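Local coordinates for putative dehydratase (Mesorhizobium loti, PDB 2POZ), which is of unknown function but belongs to the mandelate racemase/muconate lactonizing enzyme family of the enolase superfamily and may act as a lyase, perhaps a dehydratase, at residues Phe80-Lys83 / Ile88-Ala91; Arg187-Val192 / Gly223-Cys228; Glu29-Ala34 / Lys104-Gly109; Glu231-Pro236 / Gly240-Ile245. All blocks are in the same frame, centred on the assembly; numbering follows the deposited sequence.

Overall arrangement
The four contacts fall two by two into the halves of an enolase-superfamily chain. Contacts 3 and 1 lie in the N-terminal domain and share helix 87-108, contact 1 near its start and contact 3 at its end, with centres 26 Å apart. Contact 1 is nested inside the loop that contact 3 closes. Contacts 2 and 4 follow in the barrel-like C-terminal domain, centres 20 Å apart, joined through strand 227-231, which leads to helix 239-248. Between the halves the centres of contacts 2 and 3 stand 47 Å apart, across the centre of the chain. Contacts 1 and 4 both touch the second subunit, while contacts 2 and 3 come near other subunits of the octamer.

Contact 1. Residues Phe80-Lys83 / Ile88-Ala91; sequences FWAK and IIFA
Ala82 and Ile89 make the apolar heart of this contact, where the type I beta turn Phe80-Lys83, in the loop between helices 68-78 and 87-108 of the N-terminal domain, rests on the first turn of helix 87-108. The CA atoms of Ala82 and Ile89 are 6.1 Å apart, and CG1 of Ile89 reaches CB of Ala82 at 4.0 Å. That branch runs anti to its own backbone N (chi1 179°), which carries it toward the turn. The other branch, CG2 of Ile89, meets a backbone atom instead, O of Trp81, at 4.0 Å. CZ of Phe90 touches the same methyl, Ala82 CB, at 4.1 Å.

The second kind of contact is between a ring and a carbonyl. O of Ala82 comes obliquely to the Phe90 ring, 3.2 Å from CZ of Phe90. Tyr76 of helix 68-78 also packs on both Ala82 and Phe90.

Three polar groups of the turn bond to the second subunit: Trp81 NE1 to Tyr41 O, Phe80 O to Arg258 and Lys83 NZ to Ser207 O. The turn is therefore seated on the helix by van der Waals and carbonyl-ring contacts, while these three groups serve the subunit interface.

Contact 2. Residues Arg187-Val192 / Gly223-Cys228; sequences RRVKAV and GELDIC
In the barrel-like domain of this enolase-superfamily protein, helix 179-196 packs against the loop that leads from helix 212-222 into strand 227-231, and Val189 and Lys190 meet Leu225 and Ile227 there. Strand 227-231 lies beside strand 201-205 in the parallel sheet, and the contact lies where the helix meets the loop at the N-terminal end of strand 227-231.

Leu225 carries most of the contact. Its CD1 presses on CG1 of Val189 at 3.6 Å, with the two side chains crossing obliquely. The same methyl lies 3.7 Å from the backbone N of Lys190 and 4.0 Å from that residue's CB, so one methyl of Leu225 rests on two consecutive helix residues. CG1 of Val189 stands anti to its backbone N (chi1 -180°) and also reaches CD1 of Ile227 at 4.1 Å, the two side chains meeting at about a right angle. Farther along, the amine of Lys190 turns away to a salt bridge with Asp194, leaving the first carbon of its side chain to line the contact.

Arg193, one turn on along the helix, binds the carbonyls of Leu225 through NE and of Asp226 through NH2, tying the loop backbone to the helix beside the apolar patch. Toward the sheet, Ile227 packs on Val204 and Val189 on Phe158, continuing the hydrophobic layer. The chemistry divides accordingly: methyls of branched side chains fill the inner side of the helix-loop junction, whereas charged groups of the same helix work at its margin.

Contact 3. Residues Glu29-Ala34 / Lys104-Gly109; sequences EGITGA and KGKCLG
The flat group that Lys106 approaches is the carbonyl of Thr32. NZ of Lys106 donates to O of Thr32 at 2.8 Å, tilted 34° out of the carbonyl plane and bent to a C=O...donor angle of 144°. Its neighbours follow it in, CE and CD of Lys106 each lying 3.5 Å from that oxygen, so the end of the chain runs past the oxygen rather than pointing straight at it. The side chain can span the gap because it is extended beyond CG (chi2 -174°).

Ile31 covers the aliphatic part. Its CG2 is 3.9 Å from CB of Lys106, the two side chains sliding past each other in opposite directions, and its CD1 touches SG of Cys107 at 3.6 Å. Leu3 adds to this apolar patch, packing on both Ile31 and Cys107.

The contact joins the last turn of helix 87-108, which a Schellman motif ends at Gly109, to the run leading into strand 33-37, an outermost strand of the chain's antiparallel sheet. Asp102, which binds Ala34 N, forms a long, weak ion pair with the amine of Lys106. With a leucine in place of Lys106, the Thr32 carbonyl would probably lose its helix-side donor and Asp102 this weak pairing. One lysine thus combines a hydrophobic stem with a charged tip that donates to a backbone carbonyl near the protein surface.

Contact 4. Residues Glu231-Pro236 / Gly240-Ile245; sequences EEPCDP and GALKVI
Cys234 sits against the face of helix 239-248 that Ala241, Leu242 and Ile245 present. Its SG lies 3.4 Å from the backbone N of Leu242, a van der Waals approach, and 3.9 Å from CB of Ala241. The sulfur gets there by lying between its own backbone N and carbonyl carbon (chi1 63°), a crowded position that directs it onto the helix. On the same residue, CB of Cys234 meets CD1 of Ile245 at 3.6 Å.

The loop follows strand 227-231 of the barrel-like domain and leads into helix 239-248, so the contact folds this helix back on the C-terminal end of its preceding strand, the end at which enolase-superfamily barrels carry their active sites.

Pro233 supplies a second apolar surface. CB of its ring touches CG2 of Ile245 at 4.0 Å, and CG of that ring is equally far, 4.0 Å, from CD1 of Leu242. Ile245 therefore uses two branches, CG2 on Pro233 and CD1 on Cys234. Replacing Ile245 with a glycine would take both branches away and is likely to leave Pro233 and Cys234 poorly supported on this side.

Ile253 of the next strand packs on Pro233, Leu242 and Ile245. Glu231, at the end of the strand, is salt-bridged to Lys157; within the loop Glu232 pairs with Arg258, and Asp235 hydrogen-bonds to Tyr76 of the second subunit.

Contact 1. Residues Phe80-Lys83 / Ile88-Ala91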
loop_
_atom_site.group_PDB
_atom_site.type_symbol
_atom_site.label_atom_id
_atom_site.label_comp_id
_atom_site.label_asym_id
_atom_site.label_seq_id
_atom_site.Cartn_x
_atom_site.Cartn_y
_atom_site.Cartn_z
ATOM N N PHE A 80 -25.544 9.264 21.092
ATOM C CA PHE A 80 -24.181 9.801 21.103
ATOM C C PHE A 80 -23.124 8.694 21.209
ATOM O O PHE A 80 -22.171 8.657 20.424
ATOM C CB PHE A 80 -23.942 10.810 22.238
ATOM C CG PHE A 80 -22.648 11.590 22.080
ATOM C CD1 PHE A 80 -22.588 12.701 21.233
ATOM C CD2 PHE A 80 -21.474 11.166 22.707
ATOM C CE1 PHE A 80 -21.370 13.376 21.006
ATOM C CE2 PHE A 80 -20.252 11.829 22.488
ATOM C CZ PHE A 80 -20.204 12.938 21.633
ATOM N N TRP A 81 -23.298 7.784 22.162
ATOM C CA TRP A 81 -22.315 6.717 22.358
ATOM C C TRP A 81 -22.348 5.595 21.334
ATOM O O TRP A 81 -21.465 4.745 21.322
ATOM C CB TRP A 81 -22.446 6.157 23.777
ATOM C CG TRP A 81 -22.324 7.255 24.758
ATOM C CD1 TRP A 81 -23.322 7.793 25.523
ATOM C CD2 TRP A 81 -21.169 8.065 24.977
ATOM N NE1 TRP A 81 -22.860 8.900 26.193
ATOM C CE2 TRP A 81 -21.540 9.089 25.876
ATOM C CE3 TRP A 81 -19.854 8.031 24.492
ATOM C CZ2 TRP A 81 -20.643 10.071 26.306
ATOM C CZ3 TRP A 81 -18.962 9.009 24.916
ATOM C CH2 TRP A 81 -19.363 10.016 25.815
ATOM N N ALA A 82 -23.362 5.603 20.471
ATOM C CA ALA A 82 -23.488 4.592 19.429
ATOM C C ALA A 82 -22.433 4.756 18.327
ATOM O O ALA A 82 -22.012 3.771 17.721
ATOM C CB ALA A 82 -24.881 4.647 18.814
ATOM N N LYS A 83 -22.017 5.993 18.058
ATOM C CA LYS A 83 -21.020 6.243 17.013
ATOM C C LYS A 83 -19.684 5.685 17.503
ATOM O O LYS A 83 -19.111 6.178 18.469
ATOM C CB LYS A 83 -20.941 7.744 16.700
ATOM C CG LYS A 83 -22.267 8.315 16.168
ATOM C CD LYS A 83 -22.125 9.779 15.702
ATOM C CE LYS A 83 -23.432 10.297 15.099
ATOM N NZ LYS A 83 -23.357 11.712 14.623
ATOM N N ILE A 88 -22.085 -2.681 24.945
ATOM C CA ILE A 88 -23.200 -2.288 25.793
ATOM C C ILE A 88 -24.271 -1.492 25.044
ATOM O O ILE A 88 -25.448 -1.852 25.078
ATOM C CB ILE A 88 -22.714 -1.503 27.014
ATOM C CG1 ILE A 88 -21.747 -2.371 27.835
ATOM C CG2 ILE A 88 -23.916 -1.038 27.837
ATOM C CD1 ILE A 88 -22.293 -3.755 28.227
ATOM N N ILE A 89 -23.876 -0.421 24.363
ATOM C CA ILE A 89 -24.849 0.368 23.617
ATOM C C ILE A 89 -25.515 -0.502 22.547
ATOM O O ILE A 89 -26.745 -0.501 22.405
ATOM C CB ILE A 89 -24.192 1.618 22.946
ATOM C CG1 ILE A 89 -25.242 2.402 22.152
ATOM C CG2 ILE A 89 -23.072 1.197 21.993
ATOM C CD1 ILE A 89 -26.276 3.083 23.001
ATOM N N PHE A 90 -24.727 -1.281 21.813
ATOM C CA PHE A 90 -25.326 -2.087 20.768
ATOM C C PHE A 90 -26.116 -3.299 21.218
ATOM O O PHE A 90 -27.009 -3.743 20.503
ATOM C CB PHE A 90 -24.288 -2.441 19.700
ATOM C CG PHE A 90 -23.998 -1.289 18.777
ATOM C CD1 PHE A 90 -22.751 -0.676 18.762
ATOM C CD2 PHE A 90 -25.024 -0.733 18.020
ATOM C CE1 PHE A 90 -22.536 0.490 18.005
ATOM C CE2 PHE A 90 -24.819 0.427 17.265
ATOM C CZ PHE A 90 -23.572 1.038 17.263
ATOM N N ALA A 91 -25.812 -3.819 22.405
ATOM C CA ALA A 91 -26.573 -4.951 22.922
ATOM C C ALA A 91 -27.953 -4.403 23.310
ATOM O O ALA A 91 -28.968 -5.081 23.159
ATOM C CB ALA A 91 -25.878 -5.565 24.137
#

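Contact 2. Residues Arg187-Val192 / Gly223-Cys228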
loop_
_atom_site.group_PDB
_atom_site.type_symbol
_atom_site.label_atom_id
_atom_site.label_comp_id
_atom_site.label_asym_id
_atom_site.label_seq_id
_atom_site.Cartn_x
_atom_site.Cartn_y
_atom_site.Cartn_z
ATOM N N ARG A 187 -1.832 -30.371 25.088
ATOM C CA ARG A 187 -2.274 -31.697 25.506
ATOM C C ARG A 187 -3.789 -31.743 25.641
ATOM O O ARG A 187 -4.404 -32.776 25.384
ATOM C CB ARG A 187 -1.617 -32.094 26.836
ATOM C CG ARG A 187 -0.104 -32.266 26.738
ATOM C CD ARG A 187 0.265 -33.397 25.788
ATOM N NE ARG A 187 1.688 -33.393 25.446
ATOM C CZ ARG A 187 2.266 -34.246 24.605
ATOM N NH1 ARG A 187 1.547 -35.189 24.008
ATOM N NH2 ARG A 187 3.563 -34.145 24.348
ATOM N N ARG A 188 -4.392 -30.627 26.044
ATOM C CA ARG A 188 -5.840 -30.570 26.178
ATOM C C ARG A 188 -6.487 -30.733 24.802
ATOM O O ARG A 188 -7.466 -31.468 24.649
ATOM C CB ARG A 188 -6.280 -29.237 26.790
ATOM C CG ARG A 188 -5.999 -29.071 28.275
ATOM C CD ARG A 188 -6.320 -27.641 28.695
ATOM N NE ARG A 188 -6.262 -27.434 30.139
ATOM C CZ ARG A 188 -6.137 -26.241 30.713
ATOM N NH1 ARG A 188 -6.048 -25.154 29.954
ATOM N NH2 ARG A 188 -6.122 -26.128 32.041
ATOM N N VAL A 189 -5.942 -30.042 23.801
ATOM C CA VAL A 189 -6.487 -30.137 22.451
ATOM C C VAL A 189 -6.307 -31.566 21.925
ATOM O O VAL A 189 -7.222 -32.143 21.329
ATOM C CB VAL A 189 -5.794 -29.126 21.486
ATOM C CG1 VAL A 189 -6.384 -29.246 20.088
ATOM C CG2 VAL A 189 -5.986 -27.703 22.001
ATOM N N LYS A 190 -5.133 -32.140 22.163
ATOM C CA LYS A 190 -4.846 -33.498 21.718
ATOM C C LYS A 190 -5.739 -34.518 22.420
ATOM O O LYS A 190 -6.173 -35.486 21.804
ATOM C CB LYS A 190 -3.372 -33.840 21.959
ATOM C CG LYS A 190 -2.979 -35.244 21.484
ATOM C CD LYS A 190 -1.476 -35.466 21.596
ATOM C CE LYS A 190 -1.057 -36.790 20.968
ATOM N NZ LYS A 190 -1.598 -37.959 21.721
ATOM N N ALA A 191 -6.016 -34.303 23.704
ATOM C CA ALA A 191 -6.875 -35.215 24.450
ATOM C C ALA A 191 -8.287 -35.198 23.862
ATOM O O ALA A 191 -8.947 -36.235 23.789
ATOM C CB ALA A 191 -6.915 -34.826 25.921
ATOM N N VAL A 192 -8.748 -34.020 23.445
ATOM C CA VAL A 192 -10.077 -33.900 22.852
ATOM C C VAL A 192 -10.130 -34.643 21.518
ATOM O O VAL A 192 -11.098 -35.353 21.237
ATOM C CB VAL A 192 -10.476 -32.412 22.633
ATOM C CG1 VAL A 192 -11.764 -32.322 21.822
ATOM C CG2 VAL A 192 -10.680 -31.730 23.976
ATOM N N GLY A 223 -2.034 -27.720 14.448
ATOM C CA GLY A 223 -2.476 -27.911 13.077
ATOM C C GLY A 223 -2.602 -29.364 12.651
ATOM O O GLY A 223 -3.447 -29.708 11.827
ATOM N N GLU A 224 -1.762 -30.216 13.228
ATOM C CA GLU A 224 -1.752 -31.639 12.916
ATOM C C GLU A 224 -2.915 -32.384 13.572
ATOM O O GLU A 224 -3.138 -33.563 13.301
ATOM C CB GLU A 224 -0.420 -32.251 13.364
ATOM C CG GLU A 224 0.826 -31.650 12.680
ATOM C CD GLU A 224 0.973 -30.139 12.885
ATOM O OE1 GLU A 224 0.859 -29.666 14.040
ATOM O OE2 GLU A 224 1.214 -29.422 11.889
ATOM N N LEU A 225 -3.658 -31.698 14.434
ATOM C CA LEU A 225 -4.793 -32.324 15.104
ATOM C C LEU A 225 -6.104 -32.141 14.331
ATOM O O LEU A 225 -7.174 -32.498 14.820
ATOM C CB LEU A 225 -4.922 -31.776 16.530
ATOM C CG LEU A 225 -3.681 -32.078 17.381
ATOM C CD1 LEU A 225 -3.806 -31.446 18.753
ATOM C CD2 LEU A 225 -3.508 -33.590 17.500
ATOM N N ASP A 226 -6.001 -31.583 13.122
ATOM C CA ASP A 226 -7.149 -31.354 12.237
ATOM C C ASP A 226 -8.208 -30.452 12.862
ATOM O O ASP A 226 -9.278 -30.902 13.270
ATOM C CB ASP A 226 -7.768 -32.697 11.818
ATOM C CG ASP A 226 -8.857 -32.540 10.763
ATOM O OD1 ASP A 226 -8.690 -31.709 9.843
ATOM O OD2 ASP A 226 -9.877 -33.260 10.841
ATOM N N ILE A 227 -7.897 -29.164 12.908
ATOM C CA ILE A 227 -8.783 -28.166 13.494
ATOM C C ILE A 227 -9.639 -27.474 12.433
ATOM O O ILE A 227 -9.124 -26.980 11.434
ATOM C CB ILE A 227 -7.947 -27.102 14.257
ATOM C CG1 ILE A 227 -7.007 -27.789 15.258
ATOM C CG2 ILE A 227 -8.859 -26.106 14.948
ATOM C CD1 ILE A 227 -7.702 -28.681 16.272
ATOM N N CYS A 228 -10.949 -27.440 12.656
ATOM C CA CYS A 228 -11.868 -26.796 11.718
ATOM C C CYS A 228 -11.493 -25.306 11.624
ATOM O O CYS A 228 -11.249 -24.775 10.536
ATOM C CB CYS A 228 -13.306 -26.973 12.207
ATOM S SG CYS A 228 -14.574 -26.395 11.060
#

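Contact 3. Residues Glu29-Ala34 / Lys104-Gly109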
loop_
_atom_site.group_PDB
_atom_site.type_symbol
_atom_site.label_atom_id
_atom_site.label_comp_id
_atom_site.label_asym_id
_atom_site.label_seq_id
_atom_site.Cartn_x
_atom_site.Cartn_y
_atom_site.Cartn_z
ATOM N N GLU A 29 -52.415 -2.185 21.281
ATOM C CA GLU A 29 -53.342 -3.192 20.774
ATOM C C GLU A 29 -53.054 -4.584 21.331
ATOM O O GLU A 29 -53.532 -5.588 20.798
ATOM C CB GLU A 29 -53.300 -3.228 19.247
ATOM C CG GLU A 29 -53.663 -1.903 18.591
ATOM C CD GLU A 29 -55.132 -1.561 18.718
ATOM O OE1 GLU A 29 -55.627 -1.428 19.861
ATOM O OE2 GLU A 29 -55.796 -1.419 17.666
ATOM N N GLY A 30 -52.262 -4.641 22.396
ATOM C CA GLY A 30 -51.959 -5.919 23.018
ATOM C C GLY A 30 -50.868 -6.770 22.398
ATOM O O GLY A 30 -50.552 -7.832 22.924
ATOM N N ILE A 31 -50.286 -6.330 21.289
ATOM C CA ILE A 31 -49.215 -7.109 20.668
ATOM C C ILE A 31 -47.874 -6.784 21.329
ATOM O O ILE A 31 -47.414 -5.648 21.303
ATOM C CB ILE A 31 -49.125 -6.829 19.163
ATOM C CG1 ILE A 31 -50.491 -7.104 18.522
ATOM C CG2 ILE A 31 -48.040 -7.704 18.531
ATOM C CD1 ILE A 31 -50.526 -6.933 17.026
ATOM N N THR A 32 -47.248 -7.791 21.924
ATOM C CA THR A 32 -45.973 -7.581 22.599
ATOM C C THR A 32 -44.798 -8.146 21.810
ATOM O O THR A 32 -44.945 -9.091 21.041
ATOM C CB THR A 32 -45.967 -8.251 23.976
ATOM O OG1 THR A 32 -46.036 -9.670 23.803
ATOM C CG2 THR A 32 -47.162 -7.790 24.798
ATOM N N GLY A 33 -43.630 -7.554 22.013
ATOM C CA GLY A 33 -42.433 -8.026 21.339
ATOM C C GLY A 33 -41.369 -8.315 22.380
ATOM O O GLY A 33 -41.259 -7.589 23.372
ATOM N N ALA A 34 -40.583 -9.364 22.159
ATOM C CA ALA A 34 -39.527 -9.742 23.096
ATOM C C ALA A 34 -38.147 -9.703 22.435
ATOM O O ALA A 34 -38.002 -10.026 21.254
ATOM C CB ALA A 34 -39.800 -11.132 23.643
ATOM N N LYS A 104 -43.594 -6.878 14.436
ATOM C CA LYS A 104 -43.952 -6.783 13.030
ATOM C C LYS A 104 -44.394 -8.144 12.496
ATOM O O LYS A 104 -45.378 -8.236 11.770
ATOM C CB LYS A 104 -42.775 -6.247 12.206
ATOM C CG LYS A 104 -43.116 -5.984 10.737
ATOM C CD LYS A 104 -41.919 -5.405 9.981
ATOM C CE LYS A 104 -41.720 -3.934 10.289
ATOM N NZ LYS A 104 -42.759 -3.085 9.639
ATOM N N GLY A 105 -43.668 -9.198 12.855
ATOM C CA GLY A 105 -44.029 -10.526 12.393
ATOM C C GLY A 105 -45.385 -10.945 12.943
ATOM O O GLY A 105 -46.205 -11.531 12.227
ATOM N N LYS A 106 -45.627 -10.652 14.217
ATOM C CA LYS A 106 -46.908 -10.990 14.833
ATOM C C LYS A 106 -48.040 -10.222 14.146
ATOM O O LYS A 106 -49.127 -10.758 13.952
ATOM C CB LYS A 106 -46.890 -10.661 16.327
ATOM C CG LYS A 106 -46.041 -11.623 17.153
ATOM C CD LYS A 106 -46.175 -11.337 18.635
ATOM C CE LYS A 106 -45.276 -12.241 19.461
ATOM N NZ LYS A 106 -45.317 -11.845 20.897
ATOM N N CYS A 107 -47.782 -8.973 13.771
ATOM C CA CYS A 107 -48.797 -8.169 13.100
ATOM C C CYS A 107 -49.150 -8.746 11.739
ATOM O O CYS A 107 -50.317 -8.788 11.361
ATOM C CB CYS A 107 -48.318 -6.731 12.905
ATOM S SG CYS A 107 -48.305 -5.725 14.396
ATOM N N LEU A 108 -48.134 -9.189 11.006
ATOM C CA LEU A 108 -48.332 -9.748 9.675
ATOM C C LEU A 108 -48.638 -11.244 9.679
ATOM O O LEU A 108 -48.922 -11.827 8.636
ATOM C CB LEU A 108 -47.106 -9.444 8.809
ATOM C CG LEU A 108 -46.868 -7.939 8.613
ATOM C CD1 LEU A 108 -45.571 -7.695 7.856
ATOM C CD2 LEU A 108 -48.049 -7.333 7.866
ATOM N N GLY A 109 -48.570 -11.858 10.858
ATOM C CA GLY A 109 -48.874 -13.275 10.984
ATOM C C GLY A 109 -47.878 -14.278 10.430
ATOM O O GLY A 109 -48.266 -15.385 10.055
#

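Contact 4. Residues Glu231-Pro236 / Gly240-Ile245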
loop_
_atom_site.group_PDB
_atom_site.type_symbol
_atom_site.label_atom_id
_atom_site.label_comp_id
_atom_site.label_asym_id
_atom_site.label_seq_id
_atom_site.Cartn_x
_atom_site.Cartn_y
_atom_site.Cartn_z
ATOM N N GLU A 231 -10.807 -19.529 16.748
ATOM C CA GLU A 231 -11.566 -18.305 16.980
ATOM C C GLU A 231 -10.785 -17.260 17.776
ATOM O O GLU A 231 -10.104 -17.587 18.760
ATOM C CB GLU A 231 -12.866 -18.643 17.712
ATOM C CG GLU A 231 -13.789 -17.459 17.945
ATOM C CD GLU A 231 -15.050 -17.858 18.693
ATOM O OE1 GLU A 231 -15.507 -19.005 18.500
ATOM O OE2 GLU A 231 -15.587 -17.026 19.460
ATOM N N GLU A 232 -10.900 -16.003 17.347
ATOM C CA GLU A 232 -10.217 -14.884 17.989
ATOM C C GLU A 232 -8.790 -15.229 18.415
ATOM O O GLU A 232 -8.484 -15.246 19.604
ATOM C CB GLU A 232 -11.004 -14.409 19.218
ATOM C CG GLU A 232 -12.360 -13.790 18.914
ATOM C CD GLU A 232 -13.017 -13.218 20.161
ATOM O OE1 GLU A 232 -13.105 -13.949 21.173
ATOM O OE2 GLU A 232 -13.445 -12.043 20.131
ATOM N N PRO A 233 -7.893 -15.496 17.451
ATOM C CA PRO A 233 -6.511 -15.835 17.800
ATOM C C PRO A 233 -5.783 -14.678 18.484
ATOM O O PRO A 233 -4.747 -14.874 19.124
ATOM C CB PRO A 233 -5.896 -16.215 16.453
ATOM C CG PRO A 233 -6.631 -15.309 15.503
ATOM C CD PRO A 233 -8.066 -15.418 15.989
ATOM N N CYS A 234 -6.311 -13.467 18.335
ATOM C CA CYS A 234 -5.694 -12.323 18.990
ATOM C C CYS A 234 -6.766 -11.405 19.534
ATOM O O CYS A 234 -7.946 -11.563 19.230
ATOM C CB CYS A 234 -4.789 -11.540 18.036
ATOM S SG CYS A 234 -5.666 -10.798 16.643
ATOM N N ASP A 235 -6.344 -10.454 20.356
ATOM C CA ASP A 235 -7.264 -9.496 20.955
ATOM C C ASP A 235 -8.064 -8.817 19.847
ATOM O O ASP A 235 -7.491 -8.326 18.878
ATOM C CB ASP A 235 -6.475 -8.447 21.744
ATOM C CG ASP A 235 -7.365 -7.578 22.607
ATOM O OD1 ASP A 235 -8.376 -7.046 22.090
ATOM O OD2 ASP A 235 -7.044 -7.420 23.804
ATOM N N PRO A 236 -9.400 -8.800 19.973
ATOM C CA PRO A 236 -10.294 -8.180 18.988
ATOM C C PRO A 236 -9.908 -6.726 18.694
ATOM O O PRO A 236 -10.256 -6.193 17.652
ATOM C CB PRO A 236 -11.665 -8.279 19.657
ATOM C CG PRO A 236 -11.551 -9.511 20.473
ATOM C CD PRO A 236 -10.172 -9.410 21.070
ATOM N N GLY A 240 -4.255 -5.722 13.223
ATOM C CA GLY A 240 -2.988 -5.873 12.533
ATOM C C GLY A 240 -2.452 -7.253 12.869
ATOM O O GLY A 240 -1.962 -7.979 11.999
ATOM N N ALA A 241 -2.540 -7.621 14.145
ATOM C CA ALA A 241 -2.083 -8.933 14.576
ATOM C C ALA A 241 -2.941 -9.993 13.882
ATOM O O ALA A 241 -2.433 -11.033 13.468
ATOM C CB ALA A 241 -2.198 -9.065 16.092
ATOM N N LEU A 242 -4.240 -9.724 13.749
ATOM C CA LEU A 242 -5.144 -10.672 13.098
ATOM C C LEU A 242 -4.687 -11.009 11.679
ATOM O O LEU A 242 -4.678 -12.179 11.289
ATOM C CB LEU A 242 -6.573 -10.121 13.055
ATOM C CG LEU A 242 -7.643 -10.997 12.390
ATOM C CD1 LEU A 242 -7.705 -12.366 13.062
ATOM C CD2 LEU A 242 -9.001 -10.308 12.494
ATOM N N LYS A 243 -4.304 -9.997 10.903
ATOM C CA LYS A 243 -3.861 -10.267 9.538
ATOM C C LYS A 243 -2.532 -11.017 9.513
ATOM O O LYS A 243 -2.364 -11.961 8.747
ATOM C CB LYS A 243 -3.737 -8.978 8.718
ATOM C CG LYS A 243 -3.316 -9.272 7.276
ATOM C CD LYS A 243 -3.834 -8.253 6.283
ATOM C CE LYS A 243 -3.586 -8.729 4.854
ATOM N NZ LYS A 243 -4.216 -10.067 4.593
ATOM N N VAL A 244 -1.590 -10.597 10.348
ATOM C CA VAL A 244 -0.289 -11.250 10.417
ATOM C C VAL A 244 -0.476 -12.723 10.767
ATOM O O VAL A 244 0.125 -13.610 10.148
ATOM C CB VAL A 244 0.608 -10.590 11.485
ATOM C CG1 VAL A 244 1.887 -11.395 11.667
ATOM C CG2 VAL A 244 0.937 -9.163 11.068
ATOM N N ILE A 245 -1.314 -12.981 11.765
ATOM C CA ILE A 245 -1.572 -14.345 12.184
ATOM C C ILE A 245 -2.172 -15.165 11.042
ATOM O O ILE A 245 -1.733 -16.280 10.793
ATOM C CB ILE A 245 -2.506 -14.369 13.423
ATOM C CG1 ILE A 245 -1.747 -13.819 14.641
ATOM C CG2 ILE A 245 -3.002 -15.792 13.690
ATOM C CD1 ILE A 245 -2.638 -13.501 15.835
#